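Local coordinates for cytoplasmic export protein 1 (PDB 3VWA), which serves in nuclear tRNA export, where it may collect tRNA from export receptors at the nuclear pore and pass aminoacylated tRNA to the translation machinery, at residues 297-302 against 319-324. Numbering follows the deposited sequence.
Sequences KLLMTQ and HKLVPF
The carbonyl oxygen of Lys-297 takes three hydrogen bonds: a good helical one from the backbone N of Thr-301 to Lys-297 O (3.0 Å), a weak one from Met-300 N, and a weak one from Thr-301 OG1 to Lys-297 O (3.5 Å). No hydrogen bond crosses to 319-324; the two segments meet through apolar side chains. Leu-321 CD2 is the wedge, set between Leu-299 CB, 3.7 Å from it, and Met-300 CG, 3.6 Å from it. In the helical second half of this fragment, which follows the kinase-like domain and carries HEAT repeats at 381-419 and 494-530, this contact joins the last turns of helix 283-303 to the start of helix 321-335. Leu-299, its CG beside the backbone N (chi1 -62°), reaches past Leu-321 with CD1, which lies obliquely to the Phe-324 ring, 4.0 Å from Phe-324 CD2. One face of that ring carries Lys-320 CB, 3.5 Å above its centre; Leu-259 and Met-262 of helix 255-271 also touch the phenyl group. The Lys-320 amine turns away to a salt bridge with Glu-266. Beyond CG the selenomethionine Met-300 runs extended, packing on Ser-349 and Leu-352.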
loop_
_atom_site.group_PDB
_atom_site.type_symbol
_atom_site.label_atom_id
_atom_site.label_comp_id
_atom_site.label_asym_id
_atom_site.label_seq_id
_atom_site.Cartn_x
_atom_site.Cartn_y
_atom_site.Cartn_z
ATOM N N LYS A 297 17.193 -3.545 -0.477
ATOM C CA LYS A 297 17.936 -4.427 -1.411
ATOM C C LYS A 297 19.436 -4.226 -1.242
ATOM O O LYS A 297 20.186 -5.202 -1.158
ATOM C CB LYS A 297 17.531 -4.158 -2.867
ATOM C CG LYS A 297 16.090 -4.523 -3.177
ATOM C CD LYS A 297 15.637 -3.962 -4.522
ATOM C CE LYS A 297 14.157 -4.275 -4.762
ATOM N NZ LYS A 297 13.454 -3.180 -5.508
ATOM N N LEU A 298 19.876 -2.973 -1.151
ATOM C CA LEU A 298 21.297 -2.716 -0.933
ATOM C C LEU A 298 21.798 -3.415 0.317
ATOM O O LEU A 298 22.809 -4.112 0.284
ATOM C CB LEU A 298 21.650 -1.223 -0.904
ATOM C CG LEU A 298 22.097 -0.479 -2.187
ATOM C CD1 LEU A 298 22.926 -1.379 -3.114
ATOM C CD2 LEU A 298 20.935 0.200 -2.941
ATOM N N LEU A 299 21.078 -3.257 1.422
ATOM C CA LEU A 299 21.489 -3.868 2.679
ATOM C C LEU A 299 21.539 -5.402 2.605
ATOM O O LEU A 299 22.324 -6.036 3.299
ATOM C CB LEU A 299 20.515 -3.471 3.767
ATOM C CG LEU A 299 20.423 -2.001 4.084
ATOM C CD1 LEU A 299 19.315 -1.877 5.112
ATOM C CD2 LEU A 299 21.757 -1.518 4.624
HETATM N N MSE A 300 20.662 -5.982 1.787
HETATM C CA MSE A 300 20.530 -7.430 1.673
HETATM C C MSE A 300 21.678 -7.966 0.860
HETATM O O MSE A 300 22.166 -9.059 1.119
HETATM C CB MSE A 300 19.182 -7.750 1.034
HETATM C CG MSE A 300 18.142 -7.825 2.142
HETATM SE SE MSE A 300 16.480 -8.606 1.388
HETATM C CE MSE A 300 15.450 -7.869 2.884
ATOM N N THR A 301 22.122 -7.220 -0.142
ATOM C CA THR A 301 23.391 -7.548 -0.790
ATOM C C THR A 301 24.603 -7.438 0.184
ATOM O O THR A 301 25.474 -8.314 0.206
ATOM C CB THR A 301 23.551 -6.714 -2.066
ATOM O OG1 THR A 301 22.496 -7.069 -2.956
ATOM C CG2 THR A 301 24.907 -6.952 -2.746
ATOM N N GLN A 302 24.632 -6.389 1.007
ATOM C CA GLN A 302 25.642 -6.224 2.061
ATOM C C GLN A 302 25.677 -7.407 3.013
ATOM O O GLN A 302 26.727 -7.721 3.574
ATOM C CB GLN A 302 25.309 -5.022 2.934
ATOM C CG GLN A 302 25.776 -3.638 2.511
ATOM C CD GLN A 302 25.335 -2.600 3.544
ATOM O OE1 GLN A 302 24.479 -2.876 4.392
ATOM N NE2 GLN A 302 25.922 -1.415 3.489
ATOM N N HIS A 319 21.442 -4.599 10.794
ATOM C CA HIS A 319 20.466 -4.533 11.900
ATOM C C HIS A 319 19.232 -3.727 11.531
ATOM O O HIS A 319 18.262 -3.694 12.265
ATOM C CB HIS A 319 21.128 -3.902 13.145
ATOM C CG HIS A 319 21.490 -2.452 12.950
ATOM N ND1 HIS A 319 22.382 -2.042 12.003
ATOM C CD2 HIS A 319 21.060 -1.306 13.605
ATOM C CE1 HIS A 319 22.484 -0.716 12.035
ATOM N NE2 HIS A 319 21.681 -0.256 13.021
ATOM N N LYS A 320 19.286 -2.992 10.430
ATOM C CA LYS A 320 18.112 -2.284 9.952
ATOM C C LYS A 320 17.217 -3.152 9.037
ATOM O O LYS A 320 16.143 -2.718 8.638
ATOM C CB LYS A 320 18.501 -0.964 9.254
ATOM C CG LYS A 320 19.187 0.024 10.158
ATOM C CD LYS A 320 18.287 0.401 11.334
ATOM C CE LYS A 320 18.684 1.758 11.895
ATOM N NZ LYS A 320 17.885 2.033 13.136
ATOM N N LEU A 321 17.666 -4.366 8.713
ATOM C CA LEU A 321 16.890 -5.250 7.819
ATOM C C LEU A 321 15.479 -5.544 8.304
ATOM O O LEU A 321 14.530 -5.321 7.593
ATOM C CB LEU A 321 17.621 -6.555 7.590
ATOM C CG LEU A 321 18.907 -6.374 6.785
ATOM C CD1 LEU A 321 19.742 -7.637 6.996
ATOM C CD2 LEU A 321 18.568 -6.147 5.332
ATOM N N VAL A 322 15.364 -6.062 9.511
ATOM C CA VAL A 322 14.074 -6.317 10.175
ATOM C C VAL A 322 13.223 -5.052 10.329
ATOM O O VAL A 322 12.080 -5.041 9.915
ATOM C CB VAL A 322 14.288 -7.112 11.505
ATOM C CG1 VAL A 322 13.001 -7.299 12.306
ATOM C CG2 VAL A 322 14.865 -8.471 11.177
ATOM N N PRO A 323 13.775 -3.956 10.894
ATOM C CA PRO A 323 12.848 -2.805 11.063
ATOM C C PRO A 323 12.344 -2.193 9.764
ATOM O O PRO A 323 11.160 -1.932 9.663
ATOM C CB PRO A 323 13.639 -1.777 11.885
ATOM C CG PRO A 323 14.894 -2.475 12.314
ATOM C CD PRO A 323 15.096 -3.726 11.488
ATOM N N PHE A 324 13.227 -1.985 8.773
ATOM C CA PHE A 324 12.842 -1.396 7.511
ATOM C C PHE A 324 11.863 -2.313 6.772
ATOM O O PHE A 324 10.905 -1.843 6.183
ATOM C CB PHE A 324 14.066 -1.144 6.556
ATOM C CG PHE A 324 15.042 -0.063 7.026
ATOM C CD1 PHE A 324 14.886 0.600 8.248
ATOM C CD2 PHE A 324 16.171 0.246 6.241
ATOM C CE1 PHE A 324 15.785 1.609 8.676
ATOM C CE2 PHE A 324 17.077 1.224 6.646
ATOM C CZ PHE A 324 16.903 1.896 7.876
#